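Local coordinates for protein alpha-glucosidase (Bacteroides thetaiotaomicron, PDB 5XFM) that hydrolyses glycosidic bonds as a family 97 glycoside hydrolase acting as both beta-L-arabinopyranosidase and alpha-galactosidase, at residues 278-292 / 438-450. The protein carries 1 engineered substitution. Residues are numbered along the deposited sequence; the frame is centred on the assembly and turned at random.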
ATOM      1  N   PRO A 278      -9.377   3.725   2.406  1.00 22.25           N
ATOM      2  CA  PRO A 278      -8.321   4.751   2.343  1.00 17.64           C
ATOM      3  C   PRO A 278      -8.680   5.948   1.460  1.00 19.87           C
ATOM      4  O   PRO A 278      -8.134   7.037   1.651  1.00 18.27           O
ATOM      5  CB  PRO A 278      -7.126   3.997   1.743  1.00 17.82           C
ATOM      6  CG  PRO A 278      -7.381   2.576   2.036  1.00 17.42           C
ATOM      7  CD  PRO A 278      -8.857   2.396   2.018  1.00 21.75           C
ATOM      8  N   TRP A 279      -9.578   5.738   0.502  1.00 16.24           N
ATOM      9  CA  TRP A 279      -9.959   6.780  -0.438  1.00 20.13           C
ATOM     10  C   TRP A 279     -11.376   7.341  -0.168  1.00 19.90           C
ATOM     11  O   TRP A 279     -11.735   8.403  -0.671  1.00 17.24           O
ATOM     12  CB  TRP A 279      -9.827   6.236  -1.863  1.00 20.06           C
ATOM     13  CG  TRP A 279      -8.462   5.643  -2.074  1.00 24.00           C
ATOM     14  CD1 TRP A 279      -7.307   6.322  -2.324  1.00 18.06           C
ATOM     15  CD2 TRP A 279      -8.102   4.256  -2.000  1.00 23.79           C
ATOM     16  NE1 TRP A 279      -6.253   5.446  -2.429  1.00 23.79           N
ATOM     17  CE2 TRP A 279      -6.715   4.172  -2.233  1.00 22.42           C
ATOM     18  CE3 TRP A 279      -8.820   3.077  -1.769  1.00 27.82           C
ATOM     19  CZ2 TRP A 279      -6.032   2.956  -2.248  1.00 25.28           C
ATOM     20  CZ3 TRP A 279      -8.134   1.866  -1.776  1.00 23.71           C
ATOM     21  CH2 TRP A 279      -6.757   1.818  -2.015  1.00 22.25           C
ATOM     22  N   ASP A 280     -12.171   6.639   0.638  1.00 16.68           N
ATOM     23  CA  ASP A 280     -13.545   7.074   0.926  1.00 18.86           C
ATOM     24  C   ASP A 280     -13.626   8.418   1.647  1.00 18.95           C
ATOM     25  O   ASP A 280     -14.550   9.196   1.428  1.00 25.16           O
ATOM     26  CB  ASP A 280     -14.281   6.037   1.773  1.00 17.02           C
ATOM     27  CG  ASP A 280     -14.725   4.833   0.975  1.00 21.02           C
ATOM     28  OD1 ASP A 280     -14.703   4.893  -0.279  1.00 20.08           O
ATOM     29  OD2 ASP A 280     -15.118   3.831   1.613  1.00 16.59           O
ATOM     30  N   VAL A 281     -12.652   8.694   2.501  1.00 24.32           N
ATOM     31  CA  VAL A 281     -12.746   9.844   3.392  1.00 19.27           C
ATOM     32  C   VAL A 281     -11.694  10.924   3.141  1.00 20.06           C
ATOM     33  O   VAL A 281     -11.495  11.796   3.985  1.00 17.24           O
ATOM     34  CB  VAL A 281     -12.656   9.381   4.862  1.00 20.14           C
ATOM     35  CG1 VAL A 281     -13.840   8.484   5.207  1.00 18.06           C
ATOM     36  CG2 VAL A 281     -11.357   8.642   5.101  1.00 19.58           C
ATOM     37  N   VAL A 282     -11.016  10.862   1.996  1.00 22.34           N
ATOM     38  CA  VAL A 282     -10.067  11.909   1.611  1.00 23.08           C
ATOM     39  C   VAL A 282     -10.403  12.529   0.250  1.00 24.42           C
ATOM     40  O   VAL A 282     -11.120  11.934  -0.557  1.00 19.27           O
ATOM     41  CB  VAL A 282      -8.611  11.372   1.578  1.00 28.64           C
ATOM     42  CG1 VAL A 282      -8.264  10.729   2.913  1.00 24.58           C
ATOM     43  CG2 VAL A 282      -8.425  10.372   0.445  1.00 18.36           C
ATOM     44  N   SER A 283      -9.854  13.714  -0.007  1.00 24.87           N
ATOM     45  CA  SER A 283     -10.072  14.418  -1.268  1.00 25.53           C
ATOM     46  C   SER A 283      -8.748  14.913  -1.848  1.00 24.06           C
ATOM     47  O   SER A 283      -7.786  15.093  -1.105  1.00 28.08           O
ATOM     48  CB  SER A 283     -11.037  15.595  -1.056  1.00 19.16           C
ATOM     49  OG  SER A 283     -12.161  15.186  -0.295  1.00 23.13           O
ATOM     50  N   PRO A 284      -8.695  15.132  -3.177  1.00 21.60           N
ATOM     51  CA  PRO A 284      -7.500  15.706  -3.810  1.00 25.78           C
ATOM     52  C   PRO A 284      -7.095  17.038  -3.192  1.00 22.10           C
ATOM     53  O   PRO A 284      -7.956  17.867  -2.899  1.00 24.25           O
ATOM     54  CB  PRO A 284      -7.931  15.885  -5.268  1.00 25.35           C
ATOM     55  CG  PRO A 284      -8.925  14.801  -5.489  1.00 22.67           C
ATOM     56  CD  PRO A 284      -9.669  14.660  -4.179  1.00 26.84           C
ATOM     57  N   LEU A 285      -5.796  17.233  -2.998  1.00 25.48           N
ATOM     58  CA  LEU A 285      -5.281  18.458  -2.393  1.00 21.51           C
ATOM     59  C   LEU A 285      -4.870  19.476  -3.455  1.00 21.76           C
ATOM     60  O   LEU A 285      -4.593  20.635  -3.138  1.00 20.92           O
ATOM     61  CB  LEU A 285      -4.109  18.140  -1.470  1.00 21.97           C
ATOM     62  CG  LEU A 285      -4.546  17.421  -0.186  1.00 29.74           C
ATOM     63  CD1 LEU A 285      -3.360  16.802   0.538  1.00 20.65           C
ATOM     64  CD2 LEU A 285      -5.327  18.357   0.735  1.00 21.78           C
ATOM     65  N   TYR A 286      -4.839  19.040  -4.711  1.00 14.37           N
ATOM     66  CA  TYR A 286      -4.691  19.960  -5.833  1.00 20.29           C
ATOM     67  C   TYR A 286      -5.236  19.347  -7.117  1.00 22.85           C
ATOM     68  O   TYR A 286      -5.505  18.147  -7.195  1.00 18.95           O
ATOM     69  CB  TYR A 286      -3.233  20.419  -6.024  1.00 15.42           C
ATOM     70  CG  TYR A 286      -2.165  19.346  -6.068  1.00 18.87           C
ATOM     71  CD1 TYR A 286      -1.509  18.953  -4.908  1.00 15.70           C
ATOM     72  CD2 TYR A 286      -1.781  18.757  -7.270  1.00 19.83           C
ATOM     73  CE1 TYR A 286      -0.520  17.992  -4.934  1.00 21.79           C
ATOM     74  CE2 TYR A 286      -0.782  17.787  -7.307  1.00 21.37           C
ATOM     75  CZ  TYR A 286      -0.161  17.410  -6.132  1.00 16.63           C
ATOM     76  OH  TYR A 286       0.822  16.451  -6.140  1.00 16.75           O
ATOM     77  N   GLU A 287      -5.468  20.217  -8.093  1.00 24.91           N
ATOM     78  CA  GLU A 287      -5.955  19.822  -9.399  1.00 25.62           C
ATOM     79  C   GLU A 287      -4.742  19.772 -10.322  1.00 29.10           C
ATOM     80  O   GLU A 287      -3.796  20.548 -10.145  1.00 22.44           O
ATOM     81  CB  GLU A 287      -6.984  20.834  -9.915  1.00 30.24           C
ATOM     82  CG  GLU A 287      -8.324  20.871  -9.149  1.00 42.33           C
ATOM     83  CD  GLU A 287      -9.234  19.678  -9.399  1.00 48.99           C
ATOM     84  OE1 GLU A 287     -10.368  19.890  -9.883  1.00 55.27           O
ATOM     85  OE2 GLU A 287      -8.836  18.536  -9.088  1.00 48.67           O
ATOM     86  N   THR A 288      -4.726  18.845 -11.272  1.00 23.05           N
ATOM     87  CA  THR A 288      -3.616  18.806 -12.209  1.00 23.32           C
ATOM     88  C   THR A 288      -4.042  19.213 -13.618  1.00 22.27           C
ATOM     89  O   THR A 288      -5.173  18.968 -14.031  1.00 22.31           O
ATOM     90  CB  THR A 288      -2.954  17.418 -12.253  1.00 20.07           C
ATOM     91  OG1 THR A 288      -1.756  17.485 -13.042  1.00 28.40           O
ATOM     92  CG2 THR A 288      -3.900  16.383 -12.832  1.00 21.42           C
ATOM     93  N   LYS A 289      -3.122  19.842 -14.342  1.00 27.18           N
ATOM     94  CA  LYS A 289      -3.334  20.198 -15.740  1.00 27.55           C
ATOM     95  C   LYS A 289      -2.825  19.090 -16.657  1.00 24.13           C
ATOM     96  O   LYS A 289      -3.023  19.133 -17.870  1.00 24.36           O
ATOM     97  CB  LYS A 289      -2.607  21.504 -16.082  1.00 28.15           C
ATOM     98  CG  LYS A 289      -3.045  22.718 -15.276  1.00 43.55           C
ATOM     99  CD  LYS A 289      -2.189  23.939 -15.612  1.00 54.07           C
ATOM    100  CE  LYS A 289      -2.540  25.137 -14.735  1.00 45.56           C
ATOM    101  NZ  LYS A 289      -4.002  25.181 -14.438  1.00 49.18           N
ATOM    102  N   HIS A 290      -2.169  18.093 -16.075  1.00 28.20           N
ATOM    103  CA  HIS A 290      -1.547  17.045 -16.881  1.00 25.74           C
ATOM    104  C   HIS A 290      -2.365  15.764 -16.948  1.00 24.37           C
ATOM    105  O   HIS A 290      -3.015  15.368 -15.979  1.00 23.67           O
ATOM    106  CB  HIS A 290      -0.150  16.738 -16.347  1.00 16.35           C
ATOM    107  CG  HIS A 290       0.763  17.922 -16.356  1.00 22.53           C
ATOM    108  ND1 HIS A 290       1.097  18.612 -15.210  1.00 24.64           N
ATOM    109  CD2 HIS A 290       1.398  18.551 -17.374  1.00 22.14           C
ATOM    110  CE1 HIS A 290       1.897  19.616 -15.522  1.00 24.26           C
ATOM    111  NE2 HIS A 290       2.099  19.599 -16.827  1.00 21.53           N
ATOM    112  N   ASP A 291      -2.305  15.123 -18.110  1.00 26.47           N
ATOM    113  CA  ASP A 291      -2.968  13.850 -18.346  1.00 28.98           C
ATOM    114  C   ASP A 291      -1.915  12.750 -18.221  1.00 31.59           C
ATOM    115  O   ASP A 291      -1.273  12.374 -19.205  1.00 28.06           O
ATOM    116  CB  ASP A 291      -3.624  13.836 -19.730  1.00 25.74           C
ATOM    117  CG  ASP A 291      -4.421  12.570 -19.999  1.00 35.88           C
ATOM    118  OD1 ASP A 291      -4.706  11.811 -19.047  1.00 37.95           O
ATOM    119  OD2 ASP A 291      -4.772  12.339 -21.178  1.00 37.64           O
ATOM    120  N   TYR A 292      -1.727  12.253 -17.002  1.00 30.31           N
ATOM    121  CA  TYR A 292      -0.619  11.343 -16.721  1.00 21.81           C
ATOM    122  C   TYR A 292      -0.907   9.964 -17.287  1.00 23.70           C
ATOM    123  O   TYR A 292      -1.973   9.390 -17.060  1.00 25.42           O
ATOM    124  CB  TYR A 292      -0.348  11.265 -15.221  1.00 21.66           C
ATOM    125  CG  TYR A 292       0.216  12.546 -14.650  1.00 21.66           C
ATOM    126  CD1 TYR A 292       1.490  12.985 -14.990  1.00 23.46           C
ATOM    127  CD2 TYR A 292      -0.532  13.325 -13.788  1.00 20.94           C
ATOM    128  CE1 TYR A 292       2.002  14.157 -14.474  1.00 19.70           C
ATOM    129  CE2 TYR A 292      -0.030  14.500 -13.270  1.00 20.02           C
ATOM    130  CZ  TYR A 292       1.234  14.910 -13.612  1.00 18.34           C
ATOM    131  OH  TYR A 292       1.726  16.082 -13.084  1.00 22.59           O
ATOM    132  N   PRO A 438       1.726   4.390   1.881  1.00 20.26           N
ATOM    133  CA  PRO A 438       0.869   5.437   1.316  1.00 18.76           C
ATOM    134  C   PRO A 438      -0.447   5.494   2.082  1.00 19.35           C
ATOM    135  O   PRO A 438      -0.987   4.453   2.458  1.00 20.02           O
ATOM    136  CB  PRO A 438       0.656   4.980  -0.128  1.00 14.96           C
ATOM    137  CG  PRO A 438       0.773   3.493  -0.052  1.00 18.73           C
ATOM    138  CD  PRO A 438       1.840   3.232   0.975  1.00 17.87           C
ATOM    139  N   ARG A 439      -0.943   6.693   2.348  1.00 18.28           N
ATOM    140  CA  ARG A 439      -2.134   6.814   3.172  1.00 21.85           C
ATOM    141  C   ARG A 439      -3.252   7.533   2.416  1.00 19.27           C
ATOM    142  O   ARG A 439      -3.571   8.689   2.707  1.00 20.59           O
ATOM    143  CB  ARG A 439      -1.775   7.524   4.476  1.00 17.53           C
ATOM    144  CG  ARG A 439      -1.180   6.577   5.525  1.00 19.86           C
ATOM    145  CD  ARG A 439      -0.004   7.236   6.220  1.00 18.71           C
ATOM    146  NE  ARG A 439       0.499   6.524   7.395  1.00 14.29           N
ATOM    147  CZ  ARG A 439       1.675   5.904   7.454  1.00 14.73           C
ATOM    148  NH1 ARG A 439       2.470   5.875   6.393  1.00 14.63           N
ATOM    149  NH2 ARG A 439       2.056   5.305   8.574  1.00 14.95           N
ATOM    150  N   GLY A 440      -3.836   6.844   1.437  1.00 17.48           N
ATOM    151  CA  GLY A 440      -4.858   7.440   0.600  1.00 19.02           C
ATOM    152  C   GLY A 440      -4.239   8.379  -0.424  1.00 19.12           C
ATOM    153  O   GLY A 440      -4.908   9.273  -0.943  1.00 16.73           O
ATOM    154  N   TRP A 441      -2.955   8.182  -0.709  1.00 14.02           N
ATOM    155  CA  TRP A 441      -2.204   9.149  -1.504  1.00 19.08           C
ATOM    156  C   TRP A 441      -2.593   9.248  -2.993  1.00 19.98           C
ATOM    157  O   TRP A 441      -2.407  10.308  -3.596  1.00 17.39           O
ATOM    158  CB  TRP A 441      -0.701   8.856  -1.368  1.00 18.94           C
ATOM    159  CG  TRP A 441      -0.155   9.288  -0.025  1.00 17.58           C
ATOM    160  CD1 TRP A 441      -0.881   9.729   1.046  1.00 15.23           C
ATOM    161  CD2 TRP A 441       1.223   9.372   0.365  1.00 18.60           C
ATOM    162  NE1 TRP A 441      -0.044  10.059   2.081  1.00 21.06           N
ATOM    163  CE2 TRP A 441       1.253   9.850   1.692  1.00 19.18           C
ATOM    164  CE3 TRP A 441       2.436   9.082  -0.275  1.00 19.37           C
ATOM    165  CZ2 TRP A 441       2.445  10.046   2.391  1.00 14.54           C
ATOM    166  CZ3 TRP A 441       3.619   9.278   0.420  1.00 15.58           C
ATOM    167  CH2 TRP A 441       3.615   9.753   1.740  1.00 16.69           C
ATOM    168  N   GLU A 442      -3.171   8.191  -3.569  1.00 14.64           N
ATOM    169  CA  GLU A 442      -3.617   8.239  -4.967  1.00 12.71           C
ATOM    170  C   GLU A 442      -4.686   9.315  -5.177  1.00 24.68           C
ATOM    171  O   GLU A 442      -4.660  10.055  -6.167  1.00 22.50           O
ATOM    172  CB  GLU A 442      -4.182   6.880  -5.414  1.00 15.30           C
ATOM    173  CG  GLU A 442      -3.169   5.734  -5.537  1.00 21.84           C
ATOM    174  CD  GLU A 442      -3.049   4.905  -4.270  1.00 24.52           C
ATOM    175  OE1 GLU A 442      -3.450   5.404  -3.193  1.00 25.69           O
ATOM    176  OE2 GLU A 442      -2.571   3.749  -4.353  1.00 14.77           O
ATOM    177  N   ARG A 443      -5.622   9.408  -4.237  1.00 18.45           N
ATOM    178  CA  ARG A 443      -6.673  10.403  -4.323  1.00 14.44           C
ATOM    179  C   ARG A 443      -6.142  11.764  -3.903  1.00 21.72           C
ATOM    180  O   ARG A 443      -6.446  12.771  -4.535  1.00 23.91           O
ATOM    181  CB  ARG A 443      -7.873  10.017  -3.460  1.00 25.78           C
ATOM    182  CG  ARG A 443      -9.062  10.940  -3.646  1.00 19.89           C
ATOM    183  CD  ARG A 443     -10.366  10.204  -3.433  1.00 21.23           C
ATOM    184  NE  ARG A 443     -11.514  11.090  -3.609  1.00 28.41           N
ATOM    185  CZ  ARG A 443     -12.067  11.347  -4.792  1.00 33.55           C
ATOM    186  NH1 ARG A 443     -11.564  10.793  -5.894  1.00 26.48           N
ATOM    187  NH2 ARG A 443     -13.115  12.159  -4.880  1.00 29.52           N
ATOM    188  N   MET A 444      -5.362  11.797  -2.828  1.00 14.64           N
ATOM    189  CA  MET A 444      -4.834  13.063  -2.343  1.00 19.33           C
ATOM    190  C   MET A 444      -3.911  13.754  -3.359  1.00 22.40           C
ATOM    191  O   MET A 444      -3.931  14.982  -3.467  1.00 19.20           O
ATOM    192  CB  MET A 444      -4.114  12.855  -1.016  1.00 14.90           C
ATOM    193  CG  MET A 444      -5.057  12.453   0.099  1.00 19.61           C
ATOM    194  SD  MET A 444      -4.281  11.600   1.475  1.00 16.95           S
ATOM    195  CE  MET A 444      -3.366  12.934   2.243  1.00 15.84           C
ATOM    196  N   TYR A 445      -3.132  12.967  -4.111  1.00 21.07           N
ATOM    197  CA  TYR A 445      -2.148  13.506  -5.066  1.00 19.45           C
ATOM    198  C   TYR A 445      -2.290  12.938  -6.486  1.00 17.88           C
ATOM    199  O   TYR A 445      -1.938  11.784  -6.732  1.00 16.84           O
ATOM    200  CB  TYR A 445      -0.728  13.234  -4.565  1.00 18.95           C
ATOM    201  CG  TYR A 445      -0.486  13.670  -3.138  1.00 24.97           C
ATOM    202  CD1 TYR A 445      -0.211  14.998  -2.832  1.00 21.39           C
ATOM    203  CD2 TYR A 445      -0.551  12.753  -2.093  1.00 15.70           C
ATOM    204  CE1 TYR A 445       0.009  15.396  -1.526  1.00 22.36           C
ATOM    205  CE2 TYR A 445      -0.337  13.140  -0.796  1.00 14.64           C
ATOM    206  CZ  TYR A 445      -0.058  14.458  -0.513  1.00 24.07           C
ATOM    207  OH  TYR A 445       0.155  14.840   0.793  1.00 33.39           O
ATOM    208  N   PRO A 446      -2.756  13.770  -7.432  1.00 19.16           N
ATOM    209  CA  PRO A 446      -3.038  13.378  -8.824  1.00 21.02           C
ATOM    210  C   PRO A 446      -1.855  12.739  -9.551  1.00 19.54           C
ATOM    211  O   PRO A 446      -2.075  11.933 -10.455  1.00 26.97           O
ATOM    212  CB  PRO A 446      -3.408  14.706  -9.497  1.00 19.65           C
ATOM    213  CG  PRO A 446      -3.878  15.583  -8.386  1.00 25.65           C
ATOM    214  CD  PRO A 446      -3.082  15.184  -7.176  1.00 22.14           C
ATOM    215  N   ASN A 447      -0.629  13.091  -9.172  1.00 15.52           N
ATOM    216  CA  ASN A 447       0.555  12.578  -9.868  1.00 21.88           C
ATOM    217  C   ASN A 447       1.293  11.481  -9.097  1.00 18.39           C
ATOM    218  O   ASN A 447       2.364  11.037  -9.499  1.00 15.45           O
ATOM    219  CB  ASN A 447       1.519  13.726 -10.195  1.00 18.70           C
ATOM    220  CG  ASN A 447       1.911  14.536  -8.968  1.00 17.73           C
ATOM    221  OD1 ASN A 447       1.086  14.811  -8.092  1.00 17.36           O
ATOM    222  ND2 ASN A 447       3.168  14.939  -8.915  1.00 12.66           N
ATOM    223  N   TYR A 448       0.698  11.027  -8.001  1.00 21.56           N
ATOM    224  CA  TYR A 448       1.261   9.920  -7.246  1.00 19.07           C
ATOM    225  C   TYR A 448       1.030   8.604  -7.983  1.00 17.04           C
ATOM    226  O   TYR A 448      -0.095   8.278  -8.333  1.00 14.12           O
ATOM    227  CB  TYR A 448       0.656   9.864  -5.840  1.00 17.42           C
ATOM    228  CG  TYR A 448       0.983   8.585  -5.116  1.00 21.35           C
ATOM    229  CD1 TYR A 448       2.257   8.357  -4.607  1.00 22.12           C
ATOM    230  CD2 TYR A 448       0.022   7.598  -4.953  1.00 18.75           C
ATOM    231  CE1 TYR A 448       2.568   7.181  -3.954  1.00 18.94           C
ATOM    232  CE2 TYR A 448       0.321   6.420  -4.302  1.00 22.53           C
ATOM    233  CZ  TYR A 448       1.592   6.217  -3.803  1.00 23.31           C
ATOM    234  OH  TYR A 448       1.881   5.039  -3.157  1.00 19.65           O
ATOM    235  N   VAL A 449       2.098   7.857  -8.251  1.00 22.31           N
ATOM    236  CA  VAL A 449       1.938   6.601  -8.985  1.00 21.65           C
ATOM    237  C   VAL A 449       2.572   5.382  -8.296  1.00 21.47           C
ATOM    238  O   VAL A 449       3.034   4.455  -8.964  1.00 25.89           O
ATOM    239  CB  VAL A 449       2.491   6.719 -10.417  1.00 22.32           C
ATOM    240  CG1 VAL A 449       1.664   7.733 -11.216  1.00 21.17           C
ATOM    241  CG2 VAL A 449       3.969   7.095 -10.405  1.00 22.30           C
ATOM    242  N   GLY A 450       2.584   5.376  -6.965  1.00 17.44           N
ATOM    243  CA  GLY A 450       2.967   4.182  -6.239  1.00 20.65           C
ATOM    244  C   GLY A 450       4.100   4.322  -5.244  1.00 22.14           C
ATOM    245  O   GLY A 450       4.876   5.277  -5.291  1.00 27.34           O
TER
HETATM  246  O   HOH W   1     -13.558  13.826  -1.991  1.00 23.73           O
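The linker from the N-terminal beta-rich region to the parallel barrel strands, residues 278-292, after a short helical start runs on as irregular chain over helix 441-444 and the turn leading into barrel strand 448-451. At one end, Trp279 NE1 donates to Glu442 OE1 (2.9 Å); OE1 lies in the indole plane, whereas the N-H comes from above the carboxylate plane, and Ser486 holds the other carboxylate oxygen. With CG anti to its backbone N (chi1 -173°), Arg443 extends past Val282; its NE gives a weak bond to Val282 O (3.2 Å), Pro284 CD lies over one guanidinium face, and NH1 binds Gln84. Leu285 N donates a nearly straight hydrogen bond (169°) to Met444 O at 3.0 Å. Further on, Tyr286 lays one ring face against Pro446 CD, 3.9 Å from the ring centroid, its CE1 meets the edge of the Tyr445 ring, and its OH donates to an in-plane lone pair of Asn447 OD1 (2.6 Å). An alanine in place of Tyr286 would probably leave Asn447 OD1 without this donor and open a gap beside Pro446 CD. Tyr292 CE2 then packs on Asn447 CB (3.5 Å). Such a linker, strapped across the connection between strands 429-432 and 448-451, joins the N-terminal domain to the TIM-type barrel of family 97 enzymes.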